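Local coordinates for NleB (PDB 6E66), which belongs to the SseK/NleB family of Escherichia coli and related bacteria, whose fold falls in the GT-A clan, at residues 27-32 / 295-300; 57-62 / 97-102; 86-91 / 111-116; 130-135 / 168-173; 192-197 / 266-271. All coordinates share one frame; numbering follows the deposited sequence.

Contact 1 (27-32 / 295-300); sequences PSFAGK and FNYSSL. Unlike the reference sequence in segment 27-32: Pro27 (reference Val).
Phe29 and Tyr297 meet at an oblique angle, with Phe29 CZ 3.6 Å from Tyr297 CD2. In both side chains CG stands anti to the backbone N and beside the carbonyl carbon (chi1 -176° in Phe29, -179° in Tyr297). A carbonyl meets the Phe29 ring at its edge: Phe295 O lies near the ring plane, 3.7 Å from Phe29 CD2. Ala30 sits beside this oxygen, its CB 3.7 Å from Phe295 O, and its methyl also approaches the CB of Asn296. A hairpin turn and a helix end present these groups. Residues 29-32 form a type I' turn joining strands 28-29 and 32-39 as a tight hairpin, closed by Phe29 N to Lys32 O (2.9 Å) and by Lys32 N to Phe29 O. Facing it, a Schellman motif ends helix 282-294, with Asn296 at positive phi as its C-prime residue. Polar linkage between the two backbones runs through one water, which donates to Phe29 O (2.8 Å) and to Phe295 O (2.7 Å). Beyond the pair, Phe306 meets the rings of both Phe29 and Tyr297, while Phe295 turns its ring elsewhere, into edge-to-face contacts with Tyr34 and Phe309.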
# COMPACT_ATOMS: atom_id res chain seq x y z
N PRO A 27 -11.62 -13.28 -18.29
CA PRO A 27 -12.19 -12.09 -17.63
C PRO A 27 -12.25 -10.90 -18.57
O PRO A 27 -11.37 -10.69 -19.41
CB PRO A 27 -11.23 -11.85 -16.46
CG PRO A 27 -10.63 -13.19 -16.17
CD PRO A 27 -10.49 -13.85 -17.52
N SER A 28 -13.31 -10.11 -18.41
CA SER A 28 -13.52 -8.95 -19.25
C SER A 28 -14.17 -7.85 -18.43
O SER A 28 -14.93 -8.12 -17.49
CB SER A 28 -14.39 -9.29 -20.46
OG SER A 28 -14.87 -8.11 -21.09
N PHE A 29 -13.86 -6.61 -18.78
CA PHE A 29 -14.53 -5.46 -18.19
C PHE A 29 -14.36 -4.29 -19.14
O PHE A 29 -13.32 -4.15 -19.78
CB PHE A 29 -13.99 -5.12 -16.78
CG PHE A 29 -14.74 -4.01 -16.14
CD1 PHE A 29 -15.96 -4.24 -15.53
CD2 PHE A 29 -14.26 -2.71 -16.20
CE1 PHE A 29 -16.68 -3.21 -14.98
CE2 PHE A 29 -14.99 -1.67 -15.64
CZ PHE A 29 -16.19 -1.92 -15.04
N ALA A 30 -15.38 -3.44 -19.19
CA ALA A 30 -15.41 -2.26 -20.05
C ALA A 30 -15.22 -2.63 -21.52
O ALA A 30 -14.73 -1.83 -22.32
CB ALA A 30 -14.37 -1.21 -19.62
N GLY A 31 -15.60 -3.86 -21.87
CA GLY A 31 -15.44 -4.37 -23.21
C GLY A 31 -14.12 -5.07 -23.48
O GLY A 31 -14.04 -5.85 -24.43
N LYS A 32 -13.11 -4.82 -22.66
CA LYS A 32 -11.76 -5.32 -22.89
C LYS A 32 -11.52 -6.62 -22.13
O LYS A 32 -12.02 -6.80 -21.01
CB LYS A 32 -10.73 -4.27 -22.49
CG LYS A 32 -9.30 -4.57 -22.93
CD LYS A 32 -8.39 -3.35 -22.72
CE LYS A 32 -6.96 -3.62 -23.19
NZ LYS A 32 -6.00 -3.70 -22.05
N PHE A 295 -8.46 0.08 -15.54
CA PHE A 295 -9.41 -0.81 -16.19
C PHE A 295 -10.46 -0.05 -16.99
O PHE A 295 -11.43 -0.65 -17.43
CB PHE A 295 -10.04 -1.72 -15.15
CG PHE A 295 -9.14 -2.84 -14.74
CD1 PHE A 295 -8.78 -3.83 -15.64
CD2 PHE A 295 -8.63 -2.89 -13.45
CE1 PHE A 295 -7.94 -4.86 -15.25
CE2 PHE A 295 -7.80 -3.92 -13.06
CZ PHE A 295 -7.46 -4.91 -13.95
N ASN A 296 -10.26 1.26 -17.18
CA ASN A 296 -11.16 2.13 -17.95
C ASN A 296 -12.56 2.17 -17.36
O ASN A 296 -13.55 2.33 -18.08
CB ASN A 296 -11.22 1.71 -19.42
CG ASN A 296 -9.86 1.58 -20.00
OD1 ASN A 296 -9.04 2.49 -19.87
ND2 ASN A 296 -9.59 0.44 -20.63
N TYR A 297 -12.66 2.07 -16.04
CA TYR A 297 -13.93 2.25 -15.37
C TYR A 297 -14.39 3.68 -15.53
O TYR A 297 -13.57 4.61 -15.54
CB TYR A 297 -13.78 1.88 -13.91
CG TYR A 297 -15.04 2.01 -13.10
CD1 TYR A 297 -15.43 3.24 -12.58
CD2 TYR A 297 -15.82 0.90 -12.82
CE1 TYR A 297 -16.56 3.36 -11.82
CE2 TYR A 297 -16.95 1.00 -12.08
CZ TYR A 297 -17.32 2.24 -11.57
OH TYR A 297 -18.45 2.36 -10.83
N SER A 298 -15.70 3.88 -15.69
CA SER A 298 -16.28 5.21 -15.81
C SER A 298 -17.68 5.18 -15.21
O SER A 298 -18.14 4.15 -14.70
CB SER A 298 -16.32 5.67 -17.26
OG SER A 298 -17.34 4.97 -17.96
N SER A 299 -18.35 6.33 -15.26
CA SER A 299 -19.70 6.44 -14.71
C SER A 299 -20.72 5.62 -15.50
O SER A 299 -21.80 5.34 -14.98
CB SER A 299 -20.12 7.91 -14.69
OG SER A 299 -20.14 8.45 -16.00
N LEU A 300 -20.39 5.26 -16.74
CA LEU A 300 -21.21 4.37 -17.55
C LEU A 300 -21.20 2.93 -17.07
O LEU A 300 -21.98 2.11 -17.59
CB LEU A 300 -20.72 4.40 -18.99
CG LEU A 300 -20.93 5.75 -19.69
CD1 LEU A 300 -20.15 5.75 -20.98
CD2 LEU A 300 -22.40 6.00 -19.93
O HOH W 1 -11.06 -2.65 -19.20

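Contact 2 (57-62 / 97-102); sequences YEKGEV and TYEQKK
Gln100 NE2 approaches the CB of Tyr57 at 4.2 Å, and the polar link between the two segments goes through water. A single water accepts from Gln100 NE2 (3.1 Å) and donates to Glu58 O and Glu61 O, the latter at 2.7 Å, so one solvent molecule ties the helix side chain to both ends of the type II turn 58-61. The amide also has direct bonds: Gln100 NE2 donates to Pro54 O, earlier in the same loop, and OE1 accepts from Thr97 N. With two acceptors for its NH2 group and its OE1 engaged by Thr97, the amide has its rotation about chi3 well defined.

The van der Waals part is thin. Glu99 stretches its chain toward the turn, CG anti to the backbone N (chi1 -171°), and crosses Lys59 at about a right angle; Glu99 OE1 comes to 3.7 Å from Lys59 CG, an aliphatic carbon. Its other oxygen, Glu99 OE2, faces Gly60 N at 4.1 Å. Electrostatics are at most long-range: Lys59 NZ stays 6.3 Å from Glu99 OE1, opposite charges that may attract weakly without pairing.

Within 97-102 the bonding is more regular. Gln100 N donates to Thr97 OG1 at 3.3 Å (N-H...O 158°), and Thr97 N returns a bond to Gln100 OE1 at 3.1 Å. These reciprocal bonds are a capping box, with Thr97 as N-cap of helix 98-110, and the glutamine that completes it also reaches the water-bridged surface turn.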
# COMPACT_ATOMS: atom_id res chain seq x y z
N TYR A 57 2.63 0.74 24.62
CA TYR A 57 2.74 -0.70 24.85
C TYR A 57 3.56 -0.94 26.10
O TYR A 57 4.58 -0.29 26.33
CB TYR A 57 3.36 -1.41 23.65
CG TYR A 57 2.44 -1.42 22.44
CD1 TYR A 57 2.39 -0.34 21.58
CD2 TYR A 57 1.61 -2.51 22.18
CE1 TYR A 57 1.55 -0.33 20.48
CE2 TYR A 57 0.76 -2.51 21.08
CZ TYR A 57 0.73 -1.41 20.24
OH TYR A 57 -0.10 -1.39 19.14
N GLU A 58 3.10 -1.87 26.94
CA GLU A 58 3.86 -2.22 28.12
C GLU A 58 5.23 -2.76 27.71
O GLU A 58 5.40 -3.29 26.61
CB GLU A 58 3.10 -3.25 28.96
CG GLU A 58 3.64 -4.67 28.86
CD GLU A 58 2.94 -5.65 29.81
OE1 GLU A 58 2.72 -6.82 29.41
OE2 GLU A 58 2.63 -5.26 30.96
N LYS A 59 6.21 -2.59 28.60
CA LYS A 59 7.57 -3.03 28.32
C LYS A 59 7.61 -4.54 28.08
O LYS A 59 6.90 -5.31 28.72
CB LYS A 59 8.50 -2.65 29.48
CG LYS A 59 9.17 -1.26 29.36
CD LYS A 59 8.16 -0.10 29.20
CE LYS A 59 8.86 1.25 28.93
NZ LYS A 59 7.93 2.45 28.99
N GLY A 60 8.43 -4.95 27.11
CA GLY A 60 8.57 -6.35 26.75
C GLY A 60 7.62 -6.88 25.68
O GLY A 60 7.76 -8.04 25.28
N GLU A 61 6.66 -6.08 25.22
CA GLU A 61 5.72 -6.51 24.19
C GLU A 61 6.12 -5.96 22.82
O GLU A 61 6.49 -4.79 22.71
CB GLU A 61 4.29 -6.07 24.52
CG GLU A 61 3.80 -6.51 25.90
CD GLU A 61 3.92 -8.02 26.12
OE1 GLU A 61 2.99 -8.76 25.73
OE2 GLU A 61 4.95 -8.46 26.69
N VAL A 62 6.06 -6.82 21.81
CA VAL A 62 6.10 -6.43 20.40
C VAL A 62 5.03 -5.36 20.19
O VAL A 62 3.85 -5.62 20.45
CB VAL A 62 5.86 -7.65 19.49
CG1 VAL A 62 5.66 -7.23 18.02
CG2 VAL A 62 7.00 -8.66 19.62
N THR A 97 11.39 2.13 20.28
CA THR A 97 12.57 2.17 21.14
C THR A 97 13.50 0.99 20.86
O THR A 97 13.13 0.02 20.20
CB THR A 97 12.14 2.14 22.60
OG1 THR A 97 11.33 0.97 22.81
CG2 THR A 97 11.33 3.39 22.94
N TYR A 98 14.72 1.09 21.40
CA TYR A 98 15.67 -0.02 21.30
C TYR A 98 15.05 -1.32 21.80
O TYR A 98 15.24 -2.38 21.20
CB TYR A 98 16.94 0.29 22.10
CG TYR A 98 17.88 -0.89 22.17
CD1 TYR A 98 17.78 -1.82 23.21
CD2 TYR A 98 18.85 -1.10 21.20
CE1 TYR A 98 18.62 -2.91 23.27
CE2 TYR A 98 19.69 -2.20 21.26
CZ TYR A 98 19.56 -3.10 22.29
OH TYR A 98 20.39 -4.19 22.37
N GLU A 99 14.34 -1.26 22.93
CA GLU A 99 13.72 -2.46 23.50
C GLU A 99 12.67 -3.03 22.56
O GLU A 99 12.57 -4.25 22.39
CB GLU A 99 13.11 -2.13 24.86
CG GLU A 99 12.60 -3.32 25.68
CD GLU A 99 12.38 -2.97 27.17
OE1 GLU A 99 12.32 -1.76 27.52
OE2 GLU A 99 12.25 -3.91 28.00
N GLN A 100 11.86 -2.16 21.94
CA GLN A 100 10.85 -2.66 21.02
C GLN A 100 11.48 -3.27 19.77
O GLN A 100 11.09 -4.36 19.35
CB GLN A 100 9.87 -1.53 20.69
CG GLN A 100 8.87 -1.30 21.82
CD GLN A 100 8.17 0.03 21.74
OE1 GLN A 100 8.61 0.94 21.02
NE2 GLN A 100 7.07 0.17 22.48
N LYS A 101 12.50 -2.61 19.20
CA LYS A 101 13.23 -3.20 18.08
C LYS A 101 13.83 -4.55 18.44
O LYS A 101 13.88 -5.46 17.59
CB LYS A 101 14.32 -2.24 17.59
CG LYS A 101 13.86 -1.20 16.56
CD LYS A 101 14.40 0.19 16.86
CE LYS A 101 15.91 0.31 16.65
NZ LYS A 101 16.29 0.46 15.20
N LYS A 102 14.27 -4.72 19.70
CA LYS A 102 14.77 -6.03 20.11
C LYS A 102 13.63 -7.02 20.31
O LYS A 102 13.79 -8.22 20.05
CB LYS A 102 15.62 -5.92 21.39
CG LYS A 102 16.74 -6.95 21.41
CD LYS A 102 17.89 -6.56 22.33
CE LYS A 102 18.50 -7.76 23.05
NZ LYS A 102 19.97 -7.58 23.44
O HOH W 2 6.93 -2.52 24.10

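Contact 3 (86-91 / 111-116); sequences RIIGVL and HQNIAI. Unlike the reference sequence in segment 111-116: Ala115 (reference Lys).
Asn113 and Arg86 meet at the start of two parallel strands, where Asn113 ND2 donates to Arg86 O at 3.1 Å. The acceptor lies close to the amide plane, 15° out of it, and the bond approaches the oxygen nearly along the C=O axis. Chi1 of 59° sets the Asn113 CG between its own N and carbonyl carbon, which brings the amide alongside Ile88; there Ile88 CD1 is 4.1 Å from Asn113 ND2.

Backbone bonds take over from this side-chain link. Ile88 N to Asn113 O, Ala115 N to Ile88 O and Val90 N to Ala115 O are all 2.9 Å long, alternating in the zigzag of parallel pairing. Ile88 pairs with Ile114, Gly89 with Ala115 and Val90 with Ile116, and the short strand axes run 4.6 Å apart at 20°. Next to the bonds, Gly89 CA approaches Ala115 O at 3.2 Å in a CA-H...O contact.

On the face carrying Ile88, Val90, Ile114 and Ile116, the side chains of Val90 and Ile116 run alongside each other in a common direction, with Val90 CB 3.8 Å from Ile116 CD1.

In the second shell, Ala80 O takes a further bond from Asn113 ND2, so one amide nitrogen joins Arg86 O to Ala80 O near the C-terminal end of helix 72-82. Ile76 of that helix packs on Ile88 and Val90. Strand 88-93 also bonds to strand 45-50, while 114-118 forms an outer edge of the six-stranded mixed sheet; helix 98-110 connects the two strands as a beta-alpha-beta crossover.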
# COMPACT_ATOMS: atom_id res chain seq x y z
N ARG A 86 6.12 -19.94 2.77
CA ARG A 86 6.20 -18.56 2.31
C ARG A 86 6.94 -17.72 3.34
O ARG A 86 7.15 -18.13 4.48
CB ARG A 86 4.80 -17.98 2.08
CG ARG A 86 3.98 -18.69 1.03
CD ARG A 86 2.64 -18.00 0.86
NE ARG A 86 1.64 -18.84 0.22
CZ ARG A 86 1.18 -18.66 -1.01
NH1 ARG A 86 1.65 -17.67 -1.75
NH2 ARG A 86 0.26 -19.48 -1.51
N ILE A 87 7.33 -16.53 2.91
CA ILE A 87 7.82 -15.48 3.80
C ILE A 87 6.64 -14.56 4.12
O ILE A 87 5.88 -14.19 3.22
CB ILE A 87 8.99 -14.71 3.18
CG1 ILE A 87 10.19 -15.64 3.00
CG2 ILE A 87 9.40 -13.55 4.05
CD1 ILE A 87 10.19 -16.45 1.69
N ILE A 88 6.46 -14.26 5.40
CA ILE A 88 5.43 -13.33 5.85
C ILE A 88 6.17 -12.09 6.32
O ILE A 88 6.89 -12.12 7.32
CB ILE A 88 4.56 -13.92 6.98
CG1 ILE A 88 3.49 -14.85 6.43
CG2 ILE A 88 3.91 -12.80 7.79
CD1 ILE A 88 4.03 -16.13 5.84
N GLY A 89 6.02 -11.00 5.56
CA GLY A 89 6.63 -9.75 5.92
C GLY A 89 5.63 -8.90 6.68
O GLY A 89 4.43 -9.06 6.53
N VAL A 90 6.14 -8.03 7.54
CA VAL A 90 5.34 -7.00 8.19
C VAL A 90 6.11 -5.71 7.98
O VAL A 90 7.23 -5.56 8.50
CB VAL A 90 5.11 -7.26 9.69
CG1 VAL A 90 4.06 -6.30 10.23
CG2 VAL A 90 4.68 -8.72 9.95
N LEU A 91 5.55 -4.79 7.19
CA LEU A 91 6.14 -3.46 7.03
C LEU A 91 5.72 -2.60 8.22
O LEU A 91 4.52 -2.37 8.42
CB LEU A 91 5.69 -2.84 5.73
CG LEU A 91 6.18 -1.43 5.39
CD1 LEU A 91 7.62 -1.48 4.96
CD2 LEU A 91 5.29 -0.88 4.28
N HIS A 111 9.75 -17.32 15.09
CA HIS A 111 9.17 -17.75 13.82
C HIS A 111 10.07 -17.30 12.68
O HIS A 111 10.04 -16.14 12.27
CB HIS A 111 7.77 -17.19 13.65
CG HIS A 111 6.95 -17.21 14.90
ND1 HIS A 111 7.11 -16.30 15.91
CD2 HIS A 111 5.94 -18.03 15.29
CE1 HIS A 111 6.25 -16.55 16.88
NE2 HIS A 111 5.53 -17.60 16.52
N GLN A 112 10.85 -18.23 12.12
CA GLN A 112 11.95 -17.89 11.22
C GLN A 112 11.51 -17.60 9.78
O GLN A 112 12.37 -17.45 8.90
CB GLN A 112 13.01 -19.00 11.24
CG GLN A 112 13.86 -19.03 12.53
CD GLN A 112 15.06 -18.07 12.49
OE1 GLN A 112 15.20 -17.26 11.56
NE2 GLN A 112 15.92 -18.14 13.51
N ASN A 113 10.21 -17.49 9.49
CA ASN A 113 9.79 -17.00 8.18
C ASN A 113 9.05 -15.67 8.27
O ASN A 113 8.40 -15.27 7.30
CB ASN A 113 8.94 -18.04 7.45
CG ASN A 113 7.71 -18.40 8.22
OD1 ASN A 113 7.68 -18.29 9.44
ND2 ASN A 113 6.68 -18.85 7.51
N ILE A 114 9.11 -15.00 9.41
CA ILE A 114 8.54 -13.67 9.58
C ILE A 114 9.66 -12.66 9.40
O ILE A 114 10.69 -12.73 10.09
CB ILE A 114 7.89 -13.49 10.96
CG1 ILE A 114 6.64 -14.34 11.06
CG2 ILE A 114 7.55 -12.01 11.20
CD1 ILE A 114 5.94 -14.18 12.38
N ALA A 115 9.48 -11.75 8.46
CA ALA A 115 10.45 -10.69 8.23
C ALA A 115 9.82 -9.38 8.69
O ALA A 115 8.72 -9.03 8.26
CB ALA A 115 10.84 -10.63 6.76
N ILE A 116 10.50 -8.68 9.59
CA ILE A 116 10.07 -7.36 10.02
C ILE A 116 10.85 -6.34 9.20
O ILE A 116 12.08 -6.27 9.30
CB ILE A 116 10.31 -7.14 11.52
CG1 ILE A 116 9.44 -8.10 12.33
CG2 ILE A 116 10.03 -5.70 11.91
CD1 ILE A 116 7.97 -7.84 12.18

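Contact 4 (130-135 / 168-173); sequences KLSDIY and GKDSLI
The backbones come together where two helices start, Lys130 CA lying 4.5 Å from Ser171 CA, with Lys130 and Ser171 at the N-cap positions of helices 131-143 and 172-178. Asp170, the centre of an inverse gamma turn, reaches across this junction: its carboxylate accepts at the first turn of helix 131-143 although it belongs to the segment leading into the other helix. Ser132 N donates to Asp170 OD1 at 2.8 Å, 163° at the hydrogen, meeting the syn lone pair of OD1. The Asp170 side chain gets there with CG anti to its backbone N (chi1 -169°). A negative group at a helix N-terminus would probably be favoured by the N-H groups of the first turn and the helix dipole.

Apolar packing lies beyond the carboxylate. Leu131 CD1 abuts Leu172 CD1 at 4.0 Å, and Ile134 crosses Leu172 at about a right angle, Ile134 CD1 being 4.1 Å from Leu172 CD1. The other Leu131 branch reaches the backbone, with Leu131 CD2 3.6 Å from Ser171 O. Phe187 of helix 182-195 packs on Leu172 too, so this leucine ties both helix starts to the following helix.

Ser171, as N-cap, bonds through OG to Glu174 N and to Asp128 OD2. The second oxygen of the Asp170 carboxylate is reached by a water that accepts from Lys130 NZ at 2.7 Å and donates to Asp170 OD2 at 3.0 Å.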
# COMPACT_ATOMS: atom_id res chain seq x y z
N LYS A 130 8.80 15.84 -6.40
CA LYS A 130 8.87 17.06 -5.54
C LYS A 130 7.44 17.57 -5.32
O LYS A 130 6.66 17.59 -6.29
CB LYS A 130 9.74 18.13 -6.20
CG LYS A 130 11.24 17.91 -6.10
CD LYS A 130 12.04 18.88 -6.93
CE LYS A 130 13.53 18.64 -6.86
NZ LYS A 130 14.10 19.14 -5.58
N LEU A 131 7.13 17.98 -4.09
CA LEU A 131 5.79 18.54 -3.76
C LEU A 131 5.59 19.83 -4.57
O LEU A 131 4.47 20.03 -5.08
CB LEU A 131 5.74 18.83 -2.26
CG LEU A 131 4.69 18.06 -1.46
CD1 LEU A 131 4.29 16.78 -2.18
CD2 LEU A 131 5.19 17.75 -0.06
N SER A 132 6.64 20.64 -4.67
CA SER A 132 6.60 21.92 -5.42
C SER A 132 6.17 21.70 -6.87
O SER A 132 5.40 22.54 -7.38
CB SER A 132 7.93 22.64 -5.34
OG SER A 132 8.99 21.77 -5.70
N ASP A 133 6.62 20.62 -7.52
CA ASP A 133 6.22 20.42 -8.91
C ASP A 133 4.74 20.06 -9.03
O ASP A 133 4.08 20.45 -9.99
CB ASP A 133 7.07 19.33 -9.56
CG ASP A 133 8.49 19.80 -9.91
OD1 ASP A 133 8.68 21.00 -10.22
OD2 ASP A 133 9.39 18.94 -9.87
N ILE A 134 4.20 19.30 -8.07
CA ILE A 134 2.76 19.01 -8.10
C ILE A 134 1.97 20.30 -7.96
O ILE A 134 1.01 20.53 -8.70
CB ILE A 134 2.37 18.00 -7.01
CG1 ILE A 134 3.21 16.73 -7.11
CG2 ILE A 134 0.84 17.70 -7.07
CD1 ILE A 134 3.05 15.86 -5.91
N TYR A 135 2.37 21.17 -7.01
CA TYR A 135 1.63 22.42 -6.83
C TYR A 135 1.83 23.35 -8.02
O TYR A 135 0.87 23.98 -8.48
CB TYR A 135 2.06 23.14 -5.55
CG TYR A 135 1.92 22.32 -4.28
CD1 TYR A 135 0.85 21.48 -4.09
CD2 TYR A 135 2.88 22.41 -3.28
CE1 TYR A 135 0.72 20.74 -2.92
CE2 TYR A 135 2.76 21.69 -2.11
CZ TYR A 135 1.68 20.84 -1.93
OH TYR A 135 1.58 20.11 -0.77
N GLY A 168 14.05 21.50 2.69
CA GLY A 168 14.63 20.18 2.61
C GLY A 168 13.67 19.00 2.64
O GLY A 168 14.13 17.86 2.63
N LYS A 169 12.35 19.23 2.68
CA LYS A 169 11.38 18.14 2.66
C LYS A 169 10.44 18.25 1.47
O LYS A 169 9.26 17.90 1.55
CB LYS A 169 10.60 18.10 3.98
CG LYS A 169 11.55 17.96 5.18
CD LYS A 169 10.81 17.79 6.49
CE LYS A 169 11.78 17.58 7.65
NZ LYS A 169 11.05 17.72 8.94
N ASP A 170 10.94 18.77 0.36
CA ASP A 170 10.14 18.94 -0.85
C ASP A 170 10.07 17.60 -1.57
O ASP A 170 10.73 17.35 -2.58
CB ASP A 170 10.73 20.04 -1.72
CG ASP A 170 9.80 20.45 -2.85
OD1 ASP A 170 8.69 19.88 -2.98
OD2 ASP A 170 10.22 21.31 -3.65
N SER A 171 9.22 16.71 -1.04
CA SER A 171 9.17 15.32 -1.45
C SER A 171 7.80 14.77 -1.12
O SER A 171 7.37 14.83 0.03
CB SER A 171 10.24 14.47 -0.75
OG SER A 171 9.88 13.09 -0.75
N LEU A 172 7.13 14.22 -2.13
CA LEU A 172 5.84 13.58 -1.90
C LEU A 172 5.95 12.49 -0.84
O LEU A 172 5.14 12.43 0.09
CB LEU A 172 5.31 13.01 -3.22
CG LEU A 172 4.01 12.21 -3.14
CD1 LEU A 172 2.84 13.13 -2.86
CD2 LEU A 172 3.80 11.48 -4.44
N ILE A 173 6.96 11.63 -0.96
CA ILE A 173 7.11 10.50 -0.05
C ILE A 173 7.50 10.96 1.35
O ILE A 173 6.96 10.45 2.35
CB ILE A 173 8.14 9.52 -0.62
CG1 ILE A 173 7.59 8.89 -1.90
CG2 ILE A 173 8.51 8.44 0.42
CD1 ILE A 173 8.60 8.00 -2.62
O HOH W 3 13.17 21.22 -4.21

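Contact 5 (192-197 / 266-271); sequences AILKAG and ALLAGL
Leu194 projects from helix 182-195 as the main bump, and its CD1 methyl presses into the hollow formed by the side chains of Leu267 and Leu268. One wall of the hollow is a methyl group: Leu268 CD2 stands 3.7 Å from Leu194 CD1 and near Leu194 CG as well. The other wall is Leu267, although the modelled 3.3 Å between Leu194 CD1 and Leu267 CB is too close for ordinary carbon contact and is doubtful, the Leu194 torsions being nearly eclipsed (chi1 -109°, chi2 0°). Leu194 and Leu267 run alongside each other, antiparallel in direction, so the CD2 branch of Leu267 continues toward helix 182-195. There it finds the neighbouring bump, Ile193, with Ile193 CG2 4.4 Å from Leu267 CD2.

The two segments are the C-terminal part of helix 182-195, which ends at Lys195, Ala196 following with positive phi, and residues 266-271 of helix 265-274. They approach most closely at Leu194 and Leu267, whose CA atoms are 6.5 Å apart, a helix-to-helix packing of side chains inside a GT-A-clan protein. It lies near the spatial centre of the protein, the contact's centre about 7 Å from that of the chain.

The other branch of Leu194 faces a different part of helix 265-274: Leu194 CD2 comes to 4.3 Å from Leu271 CG. Tyr127 packs on both Leu194 and Leu271 and fills out that side. Around the remaining flank, Val259 of strand 256-259 touches Ile193 and Leu267, and Leu287 of helix 282-294 also packs on Leu267.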
# COMPACT_ATOMS: atom_id res chain seq x y z
N ALA A 192 4.36 -0.16 -0.93
CA ALA A 192 4.91 -1.48 -0.62
C ALA A 192 4.44 -2.50 -1.64
O ALA A 192 5.21 -3.38 -2.05
CB ALA A 192 4.52 -1.91 0.79
N ILE A 193 3.20 -2.39 -2.10
CA ILE A 193 2.69 -3.36 -3.05
C ILE A 193 3.29 -3.15 -4.44
O ILE A 193 3.50 -4.11 -5.20
CB ILE A 193 1.16 -3.31 -3.06
CG1 ILE A 193 0.64 -3.71 -1.67
CG2 ILE A 193 0.60 -4.24 -4.15
CD1 ILE A 193 -0.84 -3.49 -1.52
N LEU A 194 3.58 -1.89 -4.80
CA LEU A 194 4.43 -1.60 -5.95
C LEU A 194 5.74 -2.36 -5.87
O LEU A 194 6.17 -3.01 -6.84
CB LEU A 194 4.70 -0.10 -6.03
CG LEU A 194 4.09 0.82 -7.10
CD1 LEU A 194 3.18 0.12 -8.08
CD2 LEU A 194 3.44 2.07 -6.52
N LYS A 195 6.41 -2.28 -4.72
CA LYS A 195 7.69 -2.96 -4.59
C LYS A 195 7.52 -4.47 -4.60
O LYS A 195 8.37 -5.18 -5.16
CB LYS A 195 8.41 -2.50 -3.31
CG LYS A 195 9.09 -1.14 -3.48
CD LYS A 195 10.12 -0.87 -2.41
CE LYS A 195 11.41 -1.68 -2.64
NZ LYS A 195 12.41 -0.84 -3.41
N ALA A 196 6.43 -4.98 -4.00
CA ALA A 196 6.11 -6.40 -3.89
C ALA A 196 7.36 -7.24 -3.58
O ALA A 196 8.02 -7.01 -2.57
CB ALA A 196 5.40 -6.89 -5.17
N GLY A 197 7.70 -8.19 -4.47
CA GLY A 197 8.85 -9.06 -4.21
C GLY A 197 10.13 -8.30 -3.90
O GLY A 197 10.90 -8.69 -3.02
N ALA A 266 -1.60 -1.21 -12.56
CA ALA A 266 -2.81 -0.68 -11.93
C ALA A 266 -2.48 0.10 -10.67
O ALA A 266 -3.25 0.99 -10.28
CB ALA A 266 -3.82 -1.80 -11.64
N LEU A 267 -1.36 -0.19 -10.02
CA LEU A 267 -0.92 0.63 -8.90
C LEU A 267 -0.11 1.84 -9.35
O LEU A 267 -0.16 2.91 -8.71
CB LEU A 267 -0.13 -0.22 -7.91
CG LEU A 267 -0.87 -1.29 -7.08
CD1 LEU A 267 -2.21 -0.80 -6.58
CD2 LEU A 267 -1.06 -2.55 -7.85
N LEU A 268 0.63 1.72 -10.46
CA LEU A 268 1.29 2.90 -11.04
C LEU A 268 0.27 3.95 -11.47
O LEU A 268 0.57 5.15 -11.43
CB LEU A 268 2.15 2.47 -12.21
CG LEU A 268 3.32 1.54 -11.89
CD1 LEU A 268 4.05 1.12 -13.18
CD2 LEU A 268 4.28 2.21 -10.90
N ALA A 269 -0.93 3.53 -11.91
CA ALA A 269 -1.98 4.49 -12.25
C ALA A 269 -2.34 5.34 -11.04
O ALA A 269 -2.56 6.54 -11.16
CB ALA A 269 -3.23 3.79 -12.78
N GLY A 270 -2.36 4.74 -9.86
CA GLY A 270 -2.72 5.49 -8.67
C GLY A 270 -1.60 6.42 -8.25
O GLY A 270 -1.85 7.56 -7.84
N LEU A 271 -0.35 5.94 -8.32
CA LEU A 271 0.83 6.79 -8.13
C LEU A 271 0.76 8.02 -9.02
O LEU A 271 1.06 9.14 -8.59
CB LEU A 271 2.10 6.00 -8.45
CG LEU A 271 3.41 6.20 -7.68
CD1 LEU A 271 4.63 5.99 -8.56
CD2 LEU A 271 3.49 7.49 -6.92

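In the fold
Contacts 3 and 5 are buried, contacts 1 and 4 partly so, and contact 2 lies at the surface. Contact 3 is held mainly by strand hydrogen bonds and contact 5 by aliphatic packing alone; they touch through Leu91 CD2 and Ala192 CB, 3.7 Å apart. Contacts 2 and 3 share the beta-alpha-beta unit, helix 98-110 entering contact 2 and its flanking strands contact 3. Water-mediated links mark contacts 1, 2 and 4, whereas a charged side chain accepts directly only in contact 4. Contact 1 closes the chain around all the others, its centre about 48 Å from that of contact 2 on the opposite side of the chain's centre.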